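Local coordinates for SusD-like protein BACOVA_02651 (Bacteroides ovatus, PDB 5E75), which binds polysaccharide at the bacterial cell surface and probably captures xyloglucan before it is transported into the periplasm for degradation, at residues T15-L20 and E103-K108; P26-A31 and K175-S180; D34-S39 and L353-L358; N238-E243 and A247-P252. One frame throughout, in Å; residues are numbered along the deposited sequence.

The first segments of contacts 1, 2 and 3 follow one another from helix 17-24 to helix 33-36, and each crosses to a later part of the chain in the order 103-108, 175-180 and 353-358. Contact 1 is peripheral, its centre about 30 Å from the centre of the chain; contact 3 lies deepest, at about 8 Å. Contacts 2, 3 and 4 cluster, with centres 9 to 12 Å apart, whereas contacts 1 and 2 touch through K108 and R177. Contacts 3 and 4 share the antiparallel strands 244-248 and 355-359. Contact 3 ties the N-terminal region to the later SusD-family part, and Y28 and N29 of contact 2 reach Q249 of contact 4.

Contact 1 of 4, residues T15-L20 and E103-K108; sequences TSDEAL and EAAKTK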
loop_
_atom_site.group_PDB
_atom_site.type_symbol
_atom_site.label_atom_id
_atom_site.label_comp_id
_atom_site.label_asym_id
_atom_site.label_seq_id
_atom_site.Cartn_x
_atom_site.Cartn_y
_atom_site.Cartn_z
ATOM N N THR A 15 14.497 -2.748 31.993
ATOM C CA THR A 15 14.146 -2.434 33.375
ATOM C C THR A 15 13.220 -1.223 33.487
ATOM O O THR A 15 12.876 -0.800 34.595
ATOM C CB THR A 15 15.410 -2.200 34.236
ATOM O OG1 THR A 15 16.062 -0.994 33.825
ATOM C CG2 THR A 15 16.378 -3.376 34.100
ATOM N N SER A 16 12.800 -0.678 32.347
ATOM C CA SER A 16 11.795 0.387 32.343
ATOM C C SER A 16 10.906 0.257 31.125
ATOM O O SER A 16 11.284 -0.374 30.136
ATOM C CB SER A 16 12.443 1.777 32.360
ATOM O OG SER A 16 13.053 2.102 31.124
ATOM N N ASP A 17 9.733 0.868 31.198
ATOM C CA ASP A 17 8.817 0.888 30.066
ATOM C C ASP A 17 9.495 1.536 28.852
ATOM O O ASP A 17 9.369 1.042 27.726
ATOM C CB ASP A 17 7.536 1.637 30.429
ATOM C CG ASP A 17 6.669 0.882 31.413
ATOM O OD1 ASP A 17 7.084 -0.198 31.873
ATOM O OD2 ASP A 17 5.582 1.381 31.739
ATOM N N GLU A 18 10.255 2.607 29.078
ATOM C CA GLU A 18 10.902 3.316 27.976
ATOM C C GLU A 18 11.977 2.464 27.298
ATOM O O GLU A 18 12.146 2.522 26.075
ATOM C CB GLU A 18 11.478 4.644 28.460
ATOM C CG GLU A 18 10.405 5.658 28.848
ATOM C CD GLU A 18 9.928 5.517 30.278
ATOM O OE1 GLU A 18 10.361 4.577 30.995
ATOM O OE2 GLU A 18 9.114 6.368 30.696
ATOM N N ALA A 19 12.672 1.641 28.079
ATOM C CA ALA A 19 13.683 0.762 27.519
ATOM C C ALA A 19 13.030 -0.277 26.624
ATOM O O ALA A 19 13.548 -0.610 25.556
ATOM C CB ALA A 19 14.487 0.080 28.629
ATOM N N LEU A 20 11.882 -0.791 27.053
ATOM C CA LEU A 20 11.179 -1.776 26.267
ATOM C C LEU A 20 10.682 -1.136 24.977
ATOM O O LEU A 20 10.719 -1.750 23.913
ATOM C CB LEU A 20 10.014 -2.360 27.064
ATOM C CG LEU A 20 9.138 -3.363 26.318
ATOM C CD1 LEU A 20 9.962 -4.532 25.781
ATOM C CD2 LEU A 20 8.041 -3.879 27.229
ATOM N N GLU A 103 2.614 -3.807 33.323
ATOM C CA GLU A 103 1.781 -4.673 32.500
ATOM C C GLU A 103 1.229 -3.904 31.298
ATOM O O GLU A 103 1.106 -4.466 30.209
ATOM C CB GLU A 103 0.667 -5.312 33.349
ATOM C CG GLU A 103 -0.339 -6.166 32.574
ATOM C CD GLU A 103 0.234 -7.490 32.064
ATOM O OE1 GLU A 103 1.433 -7.765 32.254
ATOM O OE2 GLU A 103 -0.535 -8.255 31.451
ATOM N N ALA A 104 0.913 -2.623 31.462
ATOM C CA ALA A 104 0.485 -1.796 30.348
ATOM C C ALA A 104 1.535 -1.810 29.244
ATOM O O ALA A 104 1.211 -1.976 28.076
ATOM C CB ALA A 104 0.225 -0.360 30.817
ATOM N N ALA A 105 2.796 -1.653 29.614
ATOM C CA ALA A 105 3.851 -1.602 28.620
ATOM C C ALA A 105 4.087 -2.975 27.983
ATOM O O ALA A 105 4.343 -3.070 26.780
ATOM C CB ALA A 105 5.111 -1.073 29.233
ATOM N N LYS A 106 3.990 -4.036 28.771
ATOM C CA LYS A 106 4.234 -5.374 28.253
ATOM C C LYS A 106 3.177 -5.755 27.224
ATOM O O LYS A 106 3.499 -6.247 26.137
ATOM C CB LYS A 106 4.292 -6.393 29.401
ATOM C CG LYS A 106 5.575 -6.275 30.209
ATOM C CD LYS A 106 5.849 -7.528 31.024
ATOM C CE LYS A 106 5.394 -7.381 32.413
ATOM N NZ LYS A 106 5.714 -8.624 33.167
ATOM N N THR A 107 1.923 -5.503 27.553
ATOM C CA THR A 107 0.832 -5.820 26.647
ATOM C C THR A 107 0.805 -4.907 25.428
ATOM O O THR A 107 0.446 -5.351 24.344
ATOM C CB THR A 107 -0.540 -5.791 27.360
ATOM O OG1 THR A 107 -0.773 -4.516 27.976
ATOM C CG2 THR A 107 -0.614 -6.885 28.430
ATOM N N LYS A 108 1.199 -3.646 25.592
ATOM C CA LYS A 108 1.330 -2.748 24.449
ATOM C C LYS A 108 2.395 -3.274 23.487
ATOM O O LYS A 108 2.199 -3.262 22.265
ATOM C CB LYS A 108 1.673 -1.339 24.932
ATOM C CG LYS A 108 1.966 -0.330 23.839
ATOM C CD LYS A 108 2.103 1.040 24.478
ATOM C CE LYS A 108 2.876 1.999 23.606
ATOM N NZ LYS A 108 4.268 1.545 23.272
#
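D17 and A105 bring the backbones closest, their CA atoms 5.7 Å apart, where the first turn of helix 17-24 meets the first turn of helix 103-125. No hydrogen bond joins the two segments; the contact is made by a methyl, a carboxylate and a leucine branch. The A105 methyl sits under the flat of the D17 carboxylate, CB lying 3.3 Å from D17 CG and almost equally far from D17 OD1 and OD2. With CG beside its own backbone N (chi1 -70°), D17 carries this group across to the neighbouring helix start, where OD2 is hydrogen-bonded to S102 OG, which also bonds A105 N. Two helix beginnings near one carboxylate would probably favour its negative charge. In this mostly helical N-terminal region of the SusD fold, the start of helix 17-24 is closed by S16 at the N-cap, whose OG accepts from A19 N at 3.1 Å. One turn further on, L20 points at the other helix and lays CD2 against its backbone, 3.8 Å from A105 O and 4.2 Å from K106 CA. Ahead of both helix starts, T15 O is hydrogen-bonded to S100 OG in the loop leading into helix 103-125.

Contact 2 of 4, residues P26-A31 and K175-S180; sequences PLYNRA and KGRATS
Y28 turns its ring beside its own backbone N (chi1 -67°), a turn that extends the phenol toward the loop 176-178, while R177, bent at chi2 (-127°), swings its guanidinium back past the ring. The phenol oxygen ends at the backbone: A178 N donates to Y28 OH at 2.9 Å and 164°, arriving at the ring edge near its plane. Along one flank of the ring, G176 O lies 3.4 Å from Y28 CE2; along the other, R177 NH1 comes to 3.8 Å from Y28 CE1, the two side chains crossing at about a right angle. The A178 methyl rests 3.5 Å from Y28 OH. This joins the short 3-10 turn after helix 17-24 to the loop that leads to helix 180-195, both in the helical N-terminal part of the SusD fold, with T179 as N-cap of the latter helix. Helix 103-125 packs against both and contributes E112, whose OE2 is hydrogen-bonded to Y28 OH and salt-bridged to R177 NH1. A phenylalanine in place of Y28 would probably leave A178 N without its acceptor and E112 with one partner fewer. R177 is held further by T24 OG1 at NH1 and E21 O at NH2. The positive phi of G176 would push a CB against the carbonyl O of K175. L246 packs against both the Y28 ring and the A178 methyl.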
loop_
_atom_site.group_PDB
_atom_site.type_symbol
_atom_site.label_atom_id
_atom_site.label_comp_id
_atom_site.label_asym_id
_atom_site.label_seq_id
_atom_site.Cartn_x
_atom_site.Cartn_y
_atom_site.Cartn_z
ATOM N N PRO A 26 11.941 -0.662 16.393
ATOM C CA PRO A 26 12.322 -1.175 15.069
ATOM C C PRO A 26 11.219 -1.955 14.330
ATOM O O PRO A 26 11.358 -2.200 13.124
ATOM C CB PRO A 26 13.515 -2.089 15.369
ATOM C CG PRO A 26 14.054 -1.616 16.697
ATOM C CD PRO A 26 12.845 -1.163 17.450
ATOM N N LEU A 27 10.141 -2.335 15.015
ATOM C CA LEU A 27 8.981 -2.917 14.326
ATOM C C LEU A 27 8.364 -1.982 13.294
ATOM O O LEU A 27 7.628 -2.422 12.415
ATOM C CB LEU A 27 7.894 -3.302 15.333
ATOM C CG LEU A 27 8.167 -4.481 16.259
ATOM C CD1 LEU A 27 7.106 -4.544 17.344
ATOM C CD2 LEU A 27 8.209 -5.792 15.482
ATOM N N TYR A 28 8.660 -0.694 13.417
ATOM C CA TYR A 28 8.096 0.309 12.530
ATOM C C TYR A 28 9.041 0.719 11.408
ATOM O O TYR A 28 8.659 1.524 10.568
ATOM C CB TYR A 28 7.726 1.561 13.323
ATOM C CG TYR A 28 6.593 1.383 14.316
ATOM C CD1 TYR A 28 6.809 0.851 15.594
ATOM C CD2 TYR A 28 5.313 1.793 13.996
ATOM C CE1 TYR A 28 5.758 0.713 16.498
ATOM C CE2 TYR A 28 4.266 1.654 14.892
ATOM C CZ TYR A 28 4.489 1.125 16.130
ATOM O OH TYR A 28 3.413 0.997 16.982
ATOM N N ASN A 29 10.270 0.207 11.387
ATOM C CA ASN A 29 11.210 0.595 10.329
ATOM C C ASN A 29 12.124 -0.549 9.908
ATOM O O ASN A 29 11.911 -1.153 8.867
ATOM C CB ASN A 29 11.981 1.895 10.670
ATOM C CG ASN A 29 12.461 1.980 12.115
ATOM O OD1 ASN A 29 13.144 1.085 12.627
ATOM N ND2 ASN A 29 12.157 3.103 12.758
ATOM N N ARG A 30 13.116 -0.875 10.734
ATOM C CA ARG A 30 14.050 -1.937 10.415
ATOM C C ARG A 30 13.357 -3.229 9.963
ATOM O O ARG A 30 13.791 -3.883 9.015
ATOM C CB ARG A 30 14.937 -2.201 11.640
ATOM C CG ARG A 30 15.980 -3.262 11.443
ATOM C CD ARG A 30 16.891 -3.340 12.663
ATOM N NE ARG A 30 17.959 -4.309 12.453
ATOM C CZ ARG A 30 19.070 -4.375 13.179
ATOM N NH1 ARG A 30 19.277 -3.523 14.177
ATOM N NH2 ARG A 30 19.981 -5.300 12.900
ATOM N N ALA A 31 12.282 -3.604 10.646
ATOM C CA ALA A 31 11.563 -4.820 10.305
ATOM C C ALA A 31 11.065 -4.849 8.858
ATOM O O ALA A 31 11.085 -5.902 8.226
ATOM C CB ALA A 31 10.406 -5.003 11.245
ATOM N N LYS A 175 3.078 9.938 19.118
ATOM C CA LYS A 175 3.058 10.178 17.681
ATOM C C LYS A 175 3.947 9.170 16.949
ATOM O O LYS A 175 5.108 9.006 17.282
ATOM C CB LYS A 175 3.508 11.611 17.403
ATOM C CG LYS A 175 3.147 12.102 16.032
ATOM C CD LYS A 175 3.145 13.632 15.943
ATOM C CE LYS A 175 4.520 14.189 15.635
ATOM N NZ LYS A 175 4.497 15.013 14.388
ATOM N N GLY A 176 3.372 8.484 15.955
ATOM C CA GLY A 176 4.076 7.458 15.213
ATOM C C GLY A 176 3.802 6.039 15.664
ATOM O O GLY A 176 4.155 5.095 14.966
ATOM N N ARG A 177 3.186 5.878 16.831
ATOM C CA ARG A 177 2.865 4.557 17.348
ATOM C C ARG A 177 1.413 4.181 17.107
ATOM O O ARG A 177 0.535 5.045 16.998
ATOM C CB ARG A 177 3.183 4.502 18.839
ATOM C CG ARG A 177 4.676 4.623 19.133
ATOM C CD ARG A 177 5.148 3.522 19.982
ATOM N NE ARG A 177 6.595 3.561 20.143
ATOM C CZ ARG A 177 7.374 2.487 20.187
ATOM N NH1 ARG A 177 6.873 1.269 20.044
ATOM N NH2 ARG A 177 8.670 2.641 20.356
ATOM N N ALA A 178 1.158 2.880 17.045
ATOM C CA ALA A 178 -0.172 2.379 16.748
ATOM C C ALA A 178 -1.151 2.582 17.894
ATOM O O ALA A 178 -0.797 2.493 19.066
ATOM C CB ALA A 178 -0.085 0.912 16.424
ATOM N N THR A 179 -2.398 2.844 17.531
ATOM C CA THR A 179 -3.507 2.858 18.467
ATOM C C THR A 179 -4.468 1.710 18.179
ATOM O O THR A 179 -4.384 1.039 17.146
ATOM C CB THR A 179 -4.315 4.142 18.343
ATOM O OG1 THR A 179 -4.921 4.191 17.041
ATOM C CG2 THR A 179 -3.430 5.377 18.547
ATOM N N SER A 180 -5.423 1.501 19.070
ATOM C CA SER A 180 -6.454 0.509 18.813
ATOM C C SER A 180 -7.315 0.860 17.595
ATOM O O SER A 180 -7.863 -0.039 16.974
ATOM C CB SER A 180 -7.333 0.294 20.036
ATOM O OG SER A 180 -7.832 1.519 20.522
#

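Contact 3 of 4, residues D34-S39 and L353-L358; sequences DYNQRS and LNTYIL
T355 OG1 is gripped by two groups: the indole NE1 of W250, which is hydrogen-bonded to it, and the amide oxygen of N36, where OG1 and N36 OD1 stand 3.0 Å apart. The meeting is confined to a few atoms: N36 OD1 also approaches the T355 methyl, CG2, at 3.6 Å, and the two side chains run antiparallel alongside one another. In T355, OG1 takes the place beside the backbone N (chi1 -58°), which leaves CG2 on the other branch, alongside the same amide oxygen. The other half of the N36 amide is occupied too, since ND2 is hydrogen-bonded to N260 OD1; N260 ND2 in turn reaches L353 O, so N260 links the two segments a second time. T355 belongs to the two-stranded antiparallel sheet of 244-248 and 355-359, pairing through its backbone with M248, and a classic beta bulge follows, in which I357 and L358 both face L246. Helix 33-36 of the N-terminal region lies against this sheet, and M248 packs on both N36 and T355. I40 at the start of the next helix touches T355 and Y35, whose own hydroxyl is hydrogen-bonded to Y423 OH.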
loop_
_atom_site.group_PDB
_atom_site.type_symbol
_atom_site.label_atom_id
_atom_site.label_comp_id
_atom_site.label_asym_id
_atom_site.label_seq_id
_atom_site.Cartn_x
_atom_site.Cartn_y
_atom_site.Cartn_z
ATOM N N ASP A 34 13.549 -4.580 4.197
ATOM C CA ASP A 34 13.836 -5.395 3.014
ATOM C C ASP A 34 12.701 -5.291 2.005
ATOM O O ASP A 34 12.916 -5.484 0.819
ATOM C CB ASP A 34 14.073 -6.881 3.334
ATOM C CG ASP A 34 15.428 -7.154 3.937
ATOM O OD1 ASP A 34 16.230 -6.208 4.066
ATOM O OD2 ASP A 34 15.681 -8.338 4.268
ATOM N N TYR A 35 11.487 -5.029 2.483
ATOM C CA TYR A 35 10.335 -4.836 1.596
ATOM C C TYR A 35 10.313 -3.420 1.032
ATOM O O TYR A 35 10.228 -3.245 -0.185
ATOM C CB TYR A 35 9.051 -5.130 2.374
ATOM C CG TYR A 35 7.739 -4.779 1.692
ATOM C CD1 TYR A 35 7.395 -5.329 0.464
ATOM C CD2 TYR A 35 6.823 -3.930 2.307
ATOM C CE1 TYR A 35 6.178 -5.031 -0.135
ATOM C CE2 TYR A 35 5.611 -3.623 1.700
ATOM C CZ TYR A 35 5.300 -4.184 0.487
ATOM O OH TYR A 35 4.091 -3.904 -0.139
ATOM N N ASN A 36 10.415 -2.426 1.904
ATOM C CA ASN A 36 10.369 -1.037 1.471
ATOM C C ASN A 36 11.505 -0.653 0.545
ATOM O O ASN A 36 11.344 0.241 -0.279
ATOM C CB ASN A 36 10.343 -0.084 2.676
ATOM C CG ASN A 36 9.948 1.315 2.293
ATOM O OD1 ASN A 36 8.750 1.588 2.093
ATOM N ND2 ASN A 36 10.925 2.210 2.151
ATOM N N GLN A 37 12.644 -1.329 0.634
ATOM C CA GLN A 37 13.805 -0.840 -0.093
ATOM C C GLN A 37 13.689 -1.034 -1.597
ATOM O O GLN A 37 14.432 -0.415 -2.356
ATOM C CB GLN A 37 15.097 -1.474 0.425
ATOM C CG GLN A 37 15.303 -2.922 0.071
ATOM C CD GLN A 37 16.746 -3.354 0.246
ATOM O OE1 GLN A 37 17.098 -4.020 1.216
ATOM N NE2 GLN A 37 17.590 -2.962 -0.695
ATOM N N ARG A 38 12.781 -1.891 -2.039
ATOM C CA ARG A 38 12.659 -2.148 -3.467
ATOM C C ARG A 38 11.291 -2.676 -3.875
ATOM O O ARG A 38 10.572 -2.000 -4.616
ATOM C CB ARG A 38 13.752 -3.129 -3.908
ATOM C CG ARG A 38 13.919 -3.272 -5.419
ATOM C CD ARG A 38 15.371 -3.604 -5.772
ATOM N NE ARG A 38 16.270 -2.478 -5.513
ATOM C CZ ARG A 38 16.543 -1.505 -6.382
ATOM N NH1 ARG A 38 15.990 -1.498 -7.591
ATOM N NH2 ARG A 38 17.377 -0.530 -6.039
ATOM N N SER A 39 10.949 -3.869 -3.398
ATOM C CA SER A 39 9.824 -4.622 -3.934
ATOM C C SER A 39 8.444 -4.000 -3.681
ATOM O O SER A 39 7.505 -4.307 -4.396
ATOM C CB SER A 39 9.848 -6.056 -3.414
ATOM O OG SER A 39 9.700 -6.098 -2.005
ATOM N N LEU A 353 9.916 10.917 3.955
ATOM C CA LEU A 353 8.520 10.547 4.096
ATOM C C LEU A 353 8.342 9.203 4.762
ATOM O O LEU A 353 9.084 8.247 4.497
ATOM C CB LEU A 353 7.857 10.502 2.722
ATOM C CG LEU A 353 7.918 11.808 1.940
ATOM C CD1 LEU A 353 7.375 11.573 0.558
ATOM C CD2 LEU A 353 7.135 12.908 2.630
ATOM N N ASN A 354 7.348 9.121 5.641
ATOM C CA ASN A 354 6.913 7.826 6.121
ATOM C C ASN A 354 6.260 7.034 4.987
ATOM O O ASN A 354 5.870 7.620 3.951
ATOM C CB ASN A 354 5.906 7.988 7.265
ATOM C CG ASN A 354 6.557 8.348 8.584
ATOM O OD1 ASN A 354 7.776 8.263 8.743
ATOM N ND2 ASN A 354 5.740 8.748 9.536
ATOM N N THR A 355 6.131 5.720 5.174
ATOM C CA THR A 355 5.396 4.884 4.217
ATOM C C THR A 355 4.078 4.469 4.858
ATOM O O THR A 355 4.050 3.740 5.836
ATOM C CB THR A 355 6.183 3.613 3.841
ATOM O OG1 THR A 355 7.451 3.979 3.287
ATOM C CG2 THR A 355 5.434 2.769 2.821
ATOM N N TYR A 356 2.966 4.963 4.335
ATOM C CA TYR A 356 1.662 4.622 4.886
ATOM C C TYR A 356 1.374 3.126 4.813
ATOM O O TYR A 356 1.661 2.472 3.803
ATOM C CB TYR A 356 0.552 5.359 4.141
ATOM C CG TYR A 356 0.455 6.822 4.463
ATOM C CD1 TYR A 356 0.035 7.247 5.718
ATOM C CD2 TYR A 356 0.762 7.785 3.516
ATOM C CE1 TYR A 356 -0.062 8.575 6.032
ATOM C CE2 TYR A 356 0.658 9.146 3.823
ATOM C CZ TYR A 356 0.253 9.520 5.102
ATOM O OH TYR A 356 0.143 10.844 5.450
ATOM N N ILE A 357 0.797 2.600 5.892
ATOM C CA ILE A 357 0.210 1.270 5.911
ATOM C C ILE A 357 -1.314 1.391 5.941
ATOM O O ILE A 357 -2.010 0.681 5.210
ATOM C CB ILE A 357 0.741 0.427 7.094
ATOM C CG1 ILE A 357 2.231 0.144 6.899
ATOM C CG2 ILE A 357 -0.046 -0.883 7.245
ATOM C CD1 ILE A 357 2.922 -0.505 8.111
ATOM N N LEU A 358 -1.829 2.304 6.767
ATOM C CA LEU A 358 -3.263 2.570 6.831
ATOM C C LEU A 358 -3.580 4.055 7.048
ATOM O O LEU A 358 -3.123 4.646 8.034
ATOM C CB LEU A 358 -3.918 1.764 7.955
ATOM C CG LEU A 358 -5.447 1.893 8.064
ATOM C CD1 LEU A 358 -6.122 1.240 6.860
ATOM C CD2 LEU A 358 -5.938 1.290 9.367
#

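Contact 4 of 4, residues N238-E243 and A247-P252; sequences NNNNQE and AMQWVP
N240 and Q249 join their side-chain amides in a paired, two-bond clasp, linking a type II beta turn at N238-N241 to the end of strand 244-248. N240 ND2 donates to Q249 OE1 at 2.9 Å, and Q249 NE2 returns a bond of the same length to N240 OD1, on a lone pair in the carbonyl plane. The side chains come from opposite directions and their amide planes are only 20° apart, so the pair is nearly coplanar, with the two oxygens, N240 OD1 and Q249 OE1, 3.4 Å apart and not bonded. Q249 curls back at chi2 (-68°), which lets NE2 give a further bond, from well above the carbonyl plane, to A247 O in the strand that Q249 follows, at 3.0 Å. With an alanine at Q249 the N240 amide would probably lose both bonds and be free to turn, and A247 O would lose the NE2 donor. N240 takes positive phi (64°), as the third position of a type II turn requires. The turn is braced by N241 ND2, which donates to N238 O at 2.8 Å, while N239 bonds through OD1 to N354 N and through ND2 to P352 O. K175 packs on N240. On the strand side, Q249 O accepts from N29 ND2, and the next residue's indole has M248 CB over one face, 3.3 Å above the plane of the W250 ring and displaced from the ring centre.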
loop_
_atom_site.group_PDB
_atom_site.type_symbol
_atom_site.label_atom_id
_atom_site.label_comp_id
_atom_site.label_asym_id
_atom_site.label_seq_id
_atom_site.Cartn_x
_atom_site.Cartn_y
_atom_site.Cartn_z
ATOM N N ASN A 238 4.138 16.697 7.745
ATOM C CA ASN A 238 2.878 16.121 8.205
ATOM C C ASN A 238 2.948 14.616 8.403
ATOM O O ASN A 238 1.908 13.968 8.502
ATOM C CB ASN A 238 1.743 16.476 7.247
ATOM C CG ASN A 238 1.554 17.965 7.122
ATOM O OD1 ASN A 238 1.552 18.681 8.129
ATOM N ND2 ASN A 238 1.451 18.455 5.896
ATOM N N ASN A 239 4.155 14.056 8.505
ATOM C CA ASN A 239 4.280 12.672 8.941
ATOM C C ASN A 239 3.483 12.543 10.243
ATOM O O ASN A 239 3.521 13.437 11.097
ATOM C CB ASN A 239 5.739 12.298 9.226
ATOM C CG ASN A 239 6.534 11.923 7.979
ATOM O OD1 ASN A 239 5.989 11.644 6.907
ATOM N ND2 ASN A 239 7.843 11.896 8.136
ATOM N N ASN A 240 2.749 11.443 10.390
ATOM C CA ASN A 240 1.998 11.144 11.614
ATOM C C ASN A 240 0.893 12.140 11.906
ATOM O O ASN A 240 0.503 12.359 13.046
ATOM C CB ASN A 240 2.936 10.967 12.806
ATOM C CG ASN A 240 3.855 9.797 12.609
ATOM O OD1 ASN A 240 3.422 8.737 12.158
ATOM N ND2 ASN A 240 5.131 9.976 12.919
ATOM N N ASN A 241 0.353 12.706 10.846
ATOM C CA ASN A 241 -0.860 13.500 10.927
ATOM C C ASN A 241 -2.031 12.651 11.432
ATOM O O ASN A 241 -1.933 11.420 11.531
ATOM C CB ASN A 241 -1.175 14.087 9.549
ATOM C CG ASN A 241 -1.481 13.012 8.518
ATOM O OD1 ASN A 241 -2.580 12.462 8.498
ATOM N ND2 ASN A 241 -0.498 12.688 7.685
ATOM N N GLN A 242 -3.154 13.290 11.737
ATOM C CA GLN A 242 -4.259 12.572 12.366
ATOM C C GLN A 242 -4.885 11.488 11.487
ATOM O O GLN A 242 -5.509 10.559 12.013
ATOM C CB GLN A 242 -5.346 13.541 12.831
ATOM C CG GLN A 242 -6.053 14.273 11.717
ATOM C CD GLN A 242 -7.243 15.061 12.216
ATOM O OE1 GLN A 242 -8.063 14.546 12.984
ATOM N NE2 GLN A 242 -7.348 16.310 11.782
ATOM N N GLU A 243 -4.727 11.611 10.168
ATOM C CA GLU A 243 -5.247 10.617 9.220
ATOM C C GLU A 243 -4.330 9.382 9.118
ATOM O O GLU A 243 -4.735 8.322 8.611
ATOM C CB GLU A 243 -5.475 11.262 7.837
ATOM C CG GLU A 243 -5.949 10.304 6.764
ATOM C CD GLU A 243 -6.474 10.989 5.517
ATOM O OE1 GLU A 243 -6.604 12.225 5.506
ATOM O OE2 GLU A 243 -6.737 10.259 4.545
ATOM N N ALA A 247 1.927 3.697 9.946
ATOM C CA ALA A 247 2.918 3.975 8.914
ATOM C C ALA A 247 4.274 3.486 9.367
ATOM O O ALA A 247 4.580 3.474 10.572
ATOM C CB ALA A 247 2.979 5.455 8.610
ATOM N N MET A 248 5.097 3.117 8.389
ATOM C CA MET A 248 6.506 2.857 8.633
ATOM C C MET A 248 7.198 4.180 8.936
ATOM O O MET A 248 7.036 5.176 8.235
ATOM C CB MET A 248 7.156 2.188 7.419
ATOM C CG MET A 248 6.421 0.948 6.958
ATOM S SD MET A 248 7.049 0.278 5.407
ATOM C CE MET A 248 5.629 -0.690 4.852
ATOM N N GLN A 249 7.973 4.156 10.011
ATOM C CA GLN A 249 8.516 5.348 10.646
ATOM C C GLN A 249 10.006 5.485 10.332
ATOM O O GLN A 249 10.869 5.051 11.097
ATOM C CB GLN A 249 8.314 5.260 12.157
ATOM C CG GLN A 249 6.861 5.140 12.561
ATOM C CD GLN A 249 6.079 6.406 12.280
ATOM O OE1 GLN A 249 6.558 7.519 12.495
ATOM N NE2 GLN A 249 4.857 6.238 11.805
ATOM N N TRP A 250 10.311 6.101 9.203
ATOM C CA TRP A 250 11.692 6.162 8.749
ATOM C C TRP A 250 12.504 7.229 9.491
ATOM O O TRP A 250 11.960 8.218 9.984
ATOM C CB TRP A 250 11.739 6.338 7.227
ATOM C CG TRP A 250 11.009 5.236 6.528
ATOM C CD1 TRP A 250 9.898 5.354 5.748
ATOM C CD2 TRP A 250 11.320 3.837 6.563
ATOM N NE1 TRP A 250 9.500 4.132 5.292
ATOM C CE2 TRP A 250 10.345 3.174 5.779
ATOM C CE3 TRP A 250 12.321 3.079 7.181
ATOM C CZ2 TRP A 250 10.344 1.797 5.605
ATOM C CZ3 TRP A 250 12.319 1.713 7.003
ATOM C CH2 TRP A 250 11.340 1.083 6.220
ATOM N N VAL A 251 13.812 6.981 9.581
ATOM C CA VAL A 251 14.741 7.820 10.340
ATOM C C VAL A 251 15.850 8.274 9.392
ATOM O O VAL A 251 16.914 7.658 9.334
ATOM C CB VAL A 251 15.387 7.049 11.524
ATOM C CG1 VAL A 251 16.247 7.994 12.362
ATOM C CG2 VAL A 251 14.324 6.373 12.400
ATOM N N PRO A 252 15.611 9.353 8.640
ATOM C CA PRO A 252 16.559 9.782 7.600
ATOM C C PRO A 252 17.977 10.083 8.104
ATOM O O PRO A 252 18.938 9.873 7.357
ATOM C CB PRO A 252 15.913 11.047 7.027
ATOM C CG PRO A 252 14.969 11.505 8.070
ATOM C CD PRO A 252 14.486 10.293 8.780
#